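Local coordinates for protein phosphoglycerate oxidoreductase (Rhizobium etli, PDB 4HY3) that probably reduces hydroxypyruvate or glyoxylate with NAD(P)H, as expected of a D-isomer specific 2-hydroxyacid dehydrogenase with a Rossmann-type NAD-binding domain, at residues R38-A48 and D320-L331; A96-E104 and V330-D338. One frame throughout, in Å; residues are numbered along the deposited sequence.

Contact 1 (R38-A48 and D320-L331); sequences RSLDLIFSDEA and DSAFKKMGDMVL
The ammonium group of K324 is gripped from both segments. NZ donates to L42 O at 2.9 Å, from above the carbonyl plane, and more weakly to D41 O; within its own helix it forms a salt bridge to D320 OD1 at 3.1 Å, on that oxygen's syn lone pair. Beside it L42, whose CG lies anti to the backbone N (chi1 -180°), lays CD2 over one face of the F323 ring, 4.2 Å from its centroid. The F323 ring meets one guanidinium face of R38 with CE1 alone, the two planes 51° apart, while R38 NH1 goes on to V103 O. I43 CG2 packs on M326 CE, the side chains crossing at about a right angle.

G327 CA sits under the face of the F44 ring, and V330 CG1 meets the edge of that ring at CZ. A water links S45 N to K324 O across the seam. A48, whose N is capped by S45 OG, turns CB onto L331 CD2 at 3.9 Å. Two consecutive helices, 40-43 and 46-55, each begun by a serine N-cap (S39, S45), thus pack on helix 320-338, returning the chain's C-terminal part to its N-terminal, flavodoxin-like domain, as in D-2-hydroxyacid dehydrogenases.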
loop_
_atom_site.group_PDB
_atom_site.type_symbol
_atom_site.label_atom_id
_atom_site.label_comp_id
_atom_site.label_asym_id
_atom_site.label_seq_id
_atom_site.Cartn_x
_atom_site.Cartn_y
_atom_site.Cartn_z
ATOM N N ARG A 38 -33.393 1.008 16.549
ATOM C CA ARG A 38 -32.488 -0.107 16.347
ATOM C C ARG A 38 -32.829 -1.115 17.427
ATOM O O ARG A 38 -33.700 -0.816 18.263
ATOM C CB ARG A 38 -31.064 0.369 16.505
ATOM C CG ARG A 38 -30.675 1.417 15.476
ATOM C CD ARG A 38 -30.067 0.781 14.241
ATOM N NE ARG A 38 -30.590 1.396 13.018
ATOM C CZ ARG A 38 -30.180 2.551 12.488
ATOM N NH1 ARG A 38 -29.227 3.282 13.059
ATOM N NH2 ARG A 38 -30.738 2.971 11.369
ATOM N N SER A 39 -32.194 -2.291 17.421
ATOM C CA SER A 39 -32.387 -3.246 18.511
ATOM C C SER A 39 -31.160 -4.109 18.753
ATOM O O SER A 39 -30.411 -4.413 17.829
ATOM C CB SER A 39 -33.549 -4.176 18.199
ATOM O OG SER A 39 -33.145 -5.157 17.238
ATOM N N LEU A 40 -31.007 -4.577 19.988
ATOM C CA LEU A 40 -29.997 -5.591 20.291
ATOM C C LEU A 40 -29.907 -6.741 19.282
ATOM O O LEU A 40 -28.809 -7.078 18.804
ATOM C CB LEU A 40 -30.193 -6.127 21.704
ATOM C CG LEU A 40 -30.072 -5.021 22.737
ATOM C CD1 LEU A 40 -30.223 -5.585 24.139
ATOM C CD2 LEU A 40 -28.754 -4.280 22.565
ATOM N N ASP A 41 -31.058 -7.342 18.955
ATOM C CA ASP A 41 -31.098 -8.458 17.991
ATOM C C ASP A 41 -30.424 -8.112 16.673
ATOM O O ASP A 41 -29.673 -8.923 16.170
ATOM C CB ASP A 41 -32.512 -8.950 17.786
ATOM C CG ASP A 41 -32.983 -9.812 18.931
ATOM O OD1 ASP A 41 -32.429 -10.904 19.112
ATOM O OD2 ASP A 41 -33.892 -9.417 19.677
ATOM N N LEU A 42 -30.663 -6.891 16.171
ATOM C CA LEU A 42 -30.092 -6.368 14.922
ATOM C C LEU A 42 -28.619 -5.975 14.959
ATOM O O LEU A 42 -27.895 -6.167 13.954
ATOM C CB LEU A 42 -30.895 -5.148 14.398
ATOM C CG LEU A 42 -30.447 -4.450 13.081
ATOM C CD1 LEU A 42 -30.493 -5.380 11.869
ATOM C CD2 LEU A 42 -31.226 -3.187 12.798
ATOM N N ILE A 43 -28.183 -5.412 16.077
ATOM C CA ILE A 43 -26.848 -4.841 16.143
ATOM C C ILE A 43 -25.778 -5.734 16.807
ATOM O O ILE A 43 -24.606 -5.368 16.917
ATOM C CB ILE A 43 -26.870 -3.401 16.709
ATOM C CG1 ILE A 43 -27.359 -3.363 18.184
ATOM C CG2 ILE A 43 -27.758 -2.538 15.831
ATOM C CD1 ILE A 43 -26.922 -2.147 19.013
ATOM N N PHE A 44 -26.149 -6.940 17.192
ATOM C CA PHE A 44 -25.170 -7.810 17.835
ATOM C C PHE A 44 -25.112 -9.183 17.180
ATOM O O PHE A 44 -26.106 -9.910 17.209
ATOM C CB PHE A 44 -25.524 -7.929 19.321
ATOM C CG PHE A 44 -25.089 -6.746 20.130
ATOM C CD1 PHE A 44 -23.773 -6.655 20.632
ATOM C CD2 PHE A 44 -25.946 -5.713 20.376
ATOM C CE1 PHE A 44 -23.353 -5.567 21.382
ATOM C CE2 PHE A 44 -25.508 -4.619 21.131
ATOM C CZ PHE A 44 -24.219 -4.544 21.626
ATOM N N SER A 45 -23.988 -9.564 16.581
ATOM C CA SER A 45 -23.830 -10.975 16.268
ATOM C C SER A 45 -24.015 -11.806 17.565
ATOM O O SER A 45 -23.802 -11.288 18.683
ATOM C CB SER A 45 -22.436 -11.240 15.743
ATOM O OG SER A 45 -21.495 -11.210 16.828
ATOM N N ASP A 46 -24.375 -13.079 17.404
ATOM C CA ASP A 46 -24.303 -14.091 18.478
ATOM C C ASP A 46 -23.071 -13.968 19.388
ATOM O O ASP A 46 -23.217 -13.663 20.602
ATOM C CB ASP A 46 -24.368 -15.510 17.915
ATOM C CG ASP A 46 -25.724 -15.834 17.278
ATOM O OD1 ASP A 46 -26.729 -15.150 17.555
ATOM O OD2 ASP A 46 -25.795 -16.797 16.473
ATOM N N GLU A 47 -21.882 -14.192 18.815
ATOM C CA GLU A 47 -20.610 -14.010 19.548
ATOM C C GLU A 47 -20.534 -12.696 20.349
ATOM O O GLU A 47 -20.197 -12.686 21.535
ATOM C CB GLU A 47 -19.427 -14.105 18.593
ATOM C CG GLU A 47 -18.077 -13.978 19.276
ATOM C CD GLU A 47 -16.921 -14.000 18.283
ATOM O OE1 GLU A 47 -16.894 -13.130 17.375
ATOM O OE2 GLU A 47 -16.034 -14.888 18.410
ATOM N N ALA A 48 -20.852 -11.591 19.690
ATOM C CA ALA A 48 -20.899 -10.296 20.344
ATOM C C ALA A 48 -22.003 -10.191 21.415
ATOM O O ALA A 48 -21.788 -9.585 22.476
ATOM C CB ALA A 48 -21.102 -9.211 19.296
ATOM N N ASP A 320 -26.833 -6.130 6.630
ATOM C CA ASP A 320 -26.791 -6.737 7.957
ATOM C C ASP A 320 -25.410 -6.549 8.586
ATOM O O ASP A 320 -25.307 -6.045 9.708
ATOM C CB ASP A 320 -27.192 -8.221 7.990
ATOM C CG ASP A 320 -27.149 -8.800 9.440
ATOM O OD1 ASP A 320 -27.810 -8.250 10.382
ATOM O OD2 ASP A 320 -26.407 -9.784 9.656
ATOM N N SER A 321 -24.356 -6.904 7.855
ATOM C CA SER A 321 -23.024 -6.860 8.411
ATOM C C SER A 321 -22.604 -5.445 8.870
ATOM O O SER A 321 -21.714 -5.293 9.718
ATOM C CB SER A 321 -22.024 -7.430 7.424
ATOM O OG SER A 321 -21.855 -6.553 6.348
ATOM N N ALA A 322 -23.250 -4.415 8.323
ATOM C CA ALA A 322 -22.987 -3.054 8.746
ATOM C C ALA A 322 -23.536 -2.874 10.127
ATOM O O ALA A 322 -22.873 -2.305 11.012
ATOM C CB ALA A 322 -23.632 -2.064 7.805
ATOM N N PHE A 323 -24.753 -3.365 10.314
ATOM C CA PHE A 323 -25.392 -3.321 11.604
ATOM C C PHE A 323 -24.700 -4.189 12.631
ATOM O O PHE A 323 -24.576 -3.787 13.765
ATOM C CB PHE A 323 -26.827 -3.742 11.452
ATOM C CG PHE A 323 -27.652 -2.752 10.710
ATOM C CD1 PHE A 323 -27.909 -1.498 11.246
ATOM C CD2 PHE A 323 -28.212 -3.081 9.481
ATOM C CE1 PHE A 323 -28.699 -0.581 10.562
ATOM C CE2 PHE A 323 -29.004 -2.159 8.791
ATOM C CZ PHE A 323 -29.229 -0.905 9.327
ATOM N N LYS A 324 -24.217 -5.363 12.245
ATOM C CA LYS A 324 -23.508 -6.203 13.217
ATOM C C LYS A 324 -22.228 -5.545 13.673
ATOM O O LYS A 324 -21.724 -5.844 14.753
ATOM C CB LYS A 324 -23.172 -7.594 12.688
ATOM C CG LYS A 324 -24.348 -8.430 12.244
ATOM C CD LYS A 324 -25.354 -8.571 13.366
ATOM C CE LYS A 324 -26.355 -9.645 13.039
ATOM N NZ LYS A 324 -27.662 -9.054 13.410
ATOM N N LYS A 325 -21.688 -4.659 12.847
ATOM C CA LYS A 325 -20.468 -3.957 13.225
ATOM C C LYS A 325 -20.754 -2.945 14.336
ATOM O O LYS A 325 -19.898 -2.643 15.144
ATOM C CB LYS A 325 -19.791 -3.298 12.015
ATOM C CG LYS A 325 -18.499 -3.956 11.562
ATOM C CD LYS A 325 -17.627 -2.972 10.770
ATOM C CE LYS A 325 -18.061 -2.821 9.285
ATOM N NZ LYS A 325 -17.972 -1.451 8.667
HETATM N N MSE A 326 -21.967 -2.423 14.392
HETATM C CA MSE A 326 -22.278 -1.452 15.422
HETATM C C MSE A 326 -22.035 -2.136 16.734
HETATM O O MSE A 326 -21.444 -1.567 17.619
HETATM C CB MSE A 326 -23.728 -0.986 15.315
HETATM C CG MSE A 326 -24.032 -0.229 14.031
HETATM SE SE MSE A 326 -25.319 1.179 14.225
HETATM C CE MSE A 326 -26.920 0.154 13.795
ATOM N N GLY A 327 -22.456 -3.385 16.858
ATOM C CA GLY A 327 -22.284 -4.142 18.091
ATOM C C GLY A 327 -20.853 -4.235 18.542
ATOM O O GLY A 327 -20.548 -3.966 19.701
ATOM N N ASP A 328 -19.981 -4.625 17.624
ATOM C CA ASP A 328 -18.553 -4.724 17.874
ATOM C C ASP A 328 -17.949 -3.456 18.405
ATOM O O ASP A 328 -17.064 -3.502 19.254
ATOM C CB ASP A 328 -17.834 -4.977 16.562
ATOM C CG ASP A 328 -18.262 -6.243 15.889
ATOM O OD1 ASP A 328 -18.441 -7.265 16.615
ATOM O OD2 ASP A 328 -18.380 -6.209 14.628
HETATM N N MSE A 329 -18.390 -2.327 17.856
HETATM C CA MSE A 329 -17.858 -1.030 18.229
HETATM C C MSE A 329 -18.217 -0.706 19.648
HETATM O O MSE A 329 -17.343 -0.501 20.470
HETATM C CB MSE A 329 -18.350 0.054 17.287
HETATM C CG MSE A 329 -17.740 -0.094 15.900
HETATM SE SE MSE A 329 -18.454 1.253 14.640
HETATM C CE MSE A 329 -18.141 2.788 15.834
ATOM N N VAL A 330 -19.508 -0.632 19.934
ATOM C CA VAL A 330 -20.056 -0.536 21.285
ATOM C C VAL A 330 -19.250 -1.341 22.312
ATOM O O VAL A 330 -18.918 -0.866 23.405
ATOM C CB VAL A 330 -21.520 -1.058 21.268
ATOM C CG1 VAL A 330 -22.043 -1.221 22.691
ATOM C CG2 VAL A 330 -22.419 -0.151 20.404
ATOM N N LEU A 331 -18.924 -2.572 21.938
ATOM C CA LEU A 331 -18.190 -3.464 22.803
ATOM C C LEU A 331 -16.765 -2.941 23.041
ATOM O O LEU A 331 -16.286 -2.819 24.173
ATOM C CB LEU A 331 -18.216 -4.857 22.178
ATOM C CG LEU A 331 -18.769 -6.035 23.010
ATOM C CD1 LEU A 331 -19.703 -5.586 24.118
ATOM C CD2 LEU A 331 -19.435 -7.097 22.150
HETATM O O HOH W 1 -21.996 -7.621 16.643
#

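Contact 2 (A96-E104 and V330-D338)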
loop_
_atom_site.group_PDB
_atom_site.type_symbol
_atom_site.label_atom_id
_atom_site.label_comp_id
_atom_site.label_asym_id
_atom_site.label_seq_id
_atom_site.Cartn_x
_atom_site.Cartn_y
_atom_site.Cartn_z
ATOM N N ALA A 96 -23.284 7.326 38.015
ATOM C CA ALA A 96 -22.201 6.546 37.455
ATOM C C ALA A 96 -22.173 6.583 35.933
ATOM O O ALA A 96 -21.260 6.037 35.325
ATOM C CB ALA A 96 -22.271 5.111 37.963
ATOM N N LEU A 97 -23.180 7.206 35.323
ATOM C CA LEU A 97 -23.290 7.237 33.853
ATOM C C LEU A 97 -21.958 7.692 33.251
ATOM O O LEU A 97 -21.416 8.725 33.630
ATOM C CB LEU A 97 -24.479 8.102 33.373
ATOM C CG LEU A 97 -24.842 8.034 31.874
ATOM C CD1 LEU A 97 -25.151 6.626 31.400
ATOM C CD2 LEU A 97 -25.977 8.982 31.484
ATOM N N ARG A 98 -21.411 6.906 32.350
ATOM C CA ARG A 98 -20.120 7.225 31.841
ATOM C C ARG A 98 -20.281 7.661 30.380
ATOM O O ARG A 98 -19.676 8.650 29.928
ATOM C CB ARG A 98 -19.224 6.005 31.967
ATOM C CG ARG A 98 -17.838 6.290 32.495
ATOM C CD ARG A 98 -17.646 5.578 33.804
ATOM N NE ARG A 98 -16.770 4.415 33.697
ATOM C CZ ARG A 98 -16.465 3.611 34.722
ATOM N NH1 ARG A 98 -16.964 3.823 35.932
ATOM N NH2 ARG A 98 -15.657 2.577 34.543
ATOM N N SER A 99 -21.122 6.952 29.631
ATOM C CA SER A 99 -21.332 7.328 28.245
ATOM C C SER A 99 -22.650 6.836 27.711
ATOM O O SER A 99 -23.237 5.903 28.232
ATOM C CB SER A 99 -20.179 6.827 27.356
ATOM O OG SER A 99 -20.539 6.758 25.981
ATOM N N ILE A 100 -23.096 7.495 26.650
ATOM C CA ILE A 100 -24.265 7.107 25.933
ATOM C C ILE A 100 -23.784 6.708 24.564
ATOM O O ILE A 100 -23.132 7.488 23.900
ATOM C CB ILE A 100 -25.252 8.279 25.856
ATOM C CG1 ILE A 100 -25.827 8.477 27.261
ATOM C CG2 ILE A 100 -26.349 8.022 24.807
ATOM C CD1 ILE A 100 -26.692 9.708 27.460
ATOM N N LEU A 101 -24.075 5.487 24.146
ATOM C CA LEU A 101 -23.662 5.082 22.833
ATOM C C LEU A 101 -24.844 5.135 21.858
ATOM O O LEU A 101 -25.718 4.253 21.867
ATOM C CB LEU A 101 -22.986 3.720 22.873
ATOM C CG LEU A 101 -21.797 3.761 23.817
ATOM C CD1 LEU A 101 -22.182 3.287 25.214
ATOM C CD2 LEU A 101 -20.599 2.987 23.292
ATOM N N ASN A 102 -24.844 6.184 21.024
ATOM C CA ASN A 102 -25.866 6.406 20.014
ATOM C C ASN A 102 -25.658 5.369 18.954
ATOM O O ASN A 102 -24.533 5.194 18.497
ATOM C CB ASN A 102 -25.709 7.804 19.390
ATOM C CG ASN A 102 -26.971 8.290 18.674
ATOM O OD1 ASN A 102 -28.012 8.478 19.294
ATOM N ND2 ASN A 102 -26.870 8.512 17.388
ATOM N N VAL A 103 -26.742 4.687 18.581
ATOM C CA VAL A 103 -26.711 3.588 17.601
ATOM C C VAL A 103 -27.560 3.843 16.376
ATOM O O VAL A 103 -27.430 3.165 15.381
ATOM C CB VAL A 103 -27.090 2.208 18.197
ATOM C CG1 VAL A 103 -26.028 1.763 19.192
ATOM C CG2 VAL A 103 -28.497 2.182 18.763
ATOM N N GLU A 104 -28.471 4.794 16.467
ATOM C CA GLU A 104 -28.991 5.375 15.261
ATOM C C GLU A 104 -27.796 6.195 14.834
ATOM O O GLU A 104 -27.138 6.792 15.683
ATOM C CB GLU A 104 -30.174 6.276 15.573
ATOM C CG GLU A 104 -31.134 6.389 14.410
ATOM C CD GLU A 104 -31.374 7.818 14.018
ATOM O OE1 GLU A 104 -30.793 8.723 14.659
ATOM O OE2 GLU A 104 -32.135 8.037 13.059
ATOM N N VAL A 330 -19.508 -0.632 19.934
ATOM C CA VAL A 330 -20.056 -0.536 21.285
ATOM C C VAL A 330 -19.250 -1.341 22.312
ATOM O O VAL A 330 -18.918 -0.866 23.405
ATOM C CB VAL A 330 -21.520 -1.058 21.268
ATOM C CG1 VAL A 330 -22.043 -1.221 22.691
ATOM C CG2 VAL A 330 -22.419 -0.151 20.404
ATOM N N LEU A 331 -18.924 -2.572 21.938
ATOM C CA LEU A 331 -18.190 -3.464 22.803
ATOM C C LEU A 331 -16.765 -2.941 23.041
ATOM O O LEU A 331 -16.286 -2.819 24.173
ATOM C CB LEU A 331 -18.216 -4.857 22.178
ATOM C CG LEU A 331 -18.769 -6.035 23.010
ATOM C CD1 LEU A 331 -19.703 -5.586 24.118
ATOM C CD2 LEU A 331 -19.435 -7.097 22.150
ATOM N N GLU A 332 -16.090 -2.588 21.968
ATOM C CA GLU A 332 -14.796 -2.016 22.112
ATOM C C GLU A 332 -14.846 -0.755 22.965
ATOM O O GLU A 332 -14.110 -0.621 23.947
ATOM C CB GLU A 332 -14.213 -1.775 20.747
ATOM C CG GLU A 332 -13.655 -3.049 20.141
ATOM C CD GLU A 332 -13.424 -2.896 18.655
ATOM O OE1 GLU A 332 -14.243 -2.164 18.038
ATOM O OE2 GLU A 332 -12.450 -3.499 18.114
ATOM N N ASP A 333 -15.740 0.166 22.644
ATOM C CA ASP A 333 -15.801 1.375 23.448
ATOM C C ASP A 333 -16.164 1.153 24.909
ATOM O O ASP A 333 -15.633 1.820 25.772
ATOM C CB ASP A 333 -16.606 2.479 22.769
ATOM C CG ASP A 333 -15.748 3.262 21.777
ATOM O OD1 ASP A 333 -14.500 3.059 21.844
ATOM O OD2 ASP A 333 -16.284 4.048 20.941
HETATM N N MSE A 334 -17.011 0.177 25.204
HETATM C CA MSE A 334 -17.339 -0.094 26.601
HETATM C C MSE A 334 -16.108 -0.569 27.364
HETATM O O MSE A 334 -15.830 -0.140 28.495
HETATM C CB MSE A 334 -18.516 -1.046 26.568
HETATM C CG MSE A 334 -19.819 -0.260 26.424
HETATM SE SE MSE A 334 -21.296 -1.547 26.199
HETATM C CE MSE A 334 -22.176 -1.511 27.946
ATOM N N ASP A 335 -15.337 -1.419 26.713
ATOM C CA ASP A 335 -14.207 -2.035 27.325
ATOM C C ASP A 335 -13.123 -1.023 27.675
ATOM O O ASP A 335 -12.488 -1.141 28.756
ATOM C CB ASP A 335 -13.657 -3.065 26.379
ATOM C CG ASP A 335 -12.412 -3.689 26.889
ATOM O OD1 ASP A 335 -12.403 -4.172 28.045
ATOM O OD2 ASP A 335 -11.431 -3.699 26.125
ATOM N N LEU A 336 -12.919 -0.034 26.782
ATOM C CA LEU A 336 -12.040 1.089 27.086
ATOM C C LEU A 336 -12.519 1.908 28.281
ATOM O O LEU A 336 -11.726 2.238 29.169
ATOM C CB LEU A 336 -11.774 1.961 25.868
ATOM C CG LEU A 336 -10.901 1.298 24.776
ATOM C CD1 LEU A 336 -11.235 1.828 23.397
ATOM C CD2 LEU A 336 -9.390 1.363 25.004
HETATM N N MSE A 337 -13.803 2.213 28.351
HETATM C CA MSE A 337 -14.259 3.071 29.417
HETATM C C MSE A 337 -14.351 2.324 30.711
HETATM O O MSE A 337 -14.172 2.910 31.780
HETATM C CB MSE A 337 -15.581 3.662 29.053
HETATM C CG MSE A 337 -15.362 4.327 27.722
HETATM SE SE MSE A 337 -16.798 5.646 27.435
HETATM C CE MSE A 337 -17.783 4.442 26.213
ATOM N N ASP A 338 -14.626 1.024 30.650
ATOM C CA ASP A 338 -14.472 0.199 31.851
ATOM C C ASP A 338 -13.061 0.318 32.441
ATOM O O ASP A 338 -12.910 0.525 33.624
ATOM C CB ASP A 338 -14.734 -1.270 31.561
ATOM C CG ASP A 338 -16.178 -1.562 31.283
ATOM O OD1 ASP A 338 -17.059 -0.944 31.956
ATOM O OD2 ASP A 338 -16.415 -2.436 30.394
#
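This is a buried helix-on-sheet contact: the last turns of helix 320-338 lie against strand 99-101, an inner strand of the mixed sheet, and run nearly antiparallel to it, at 173° with the axes 10.3 Å apart. Alternation along the strand decides what meets the helix. S99 and L101 point toward it, whereas I100 between them points away, to the other side of the sheet.

L101 fits against successive turns of the helix. Its CD2 lies 4.1 Å from V330 CA and equally far from D333 CB, and the same methyl approaches M337 CE, while CD1 faces M334 CG. V103 CG1 extends the apolar row to V330 CG2 at 4.3 Å. At the other end the selenomethionine M337, bent at chi3 (-102°), brings SE and CE over S99, with CE 3.6 Å from S99 CB. S99 OG itself is turned to the neighbouring strand, where it bonds H122 O.

The single hydrogen bond between the segments comes from R98, next to S99: R98 NH2 donates to M337 O at 3.2 Å, with the oxygen near the guanidinium plane and the N-H to oxygen angle 155°. The carboxylate of D338 may add some attraction by charge alone, since no N-H points at it; its bonds go to R78, Y79 and Y56.

Strands 77-82 and 122-125 flank strand 99-101 in the sheet and also reach the helix, Y79 touching M334 and M337, V124 touching D333, while on another side of the helix L331 packs on helix 46-55.

How the contacts relate
Both contacts use helix 320-338, which is held by two different partners; V330 takes part in both, while L331 serves contact 1 alone. Contact 1, partly buried, sits on the first turns of the helix and joins it to short helices and turns; its chemistry mixes a lysine bound to carbonyl oxygens, a bridging water and aromatic faces. Contact 2 is a buried one against the sheet, mostly aliphatic and selenomethionine packing with a single arginine bond near the end of the helix. The centres of the two contacts lie about 14 Å apart. They meet where 38-48 and 96-104 adjoin: besides the probable bond from R38 to V103, I43 CD1 packs on V103 CG1.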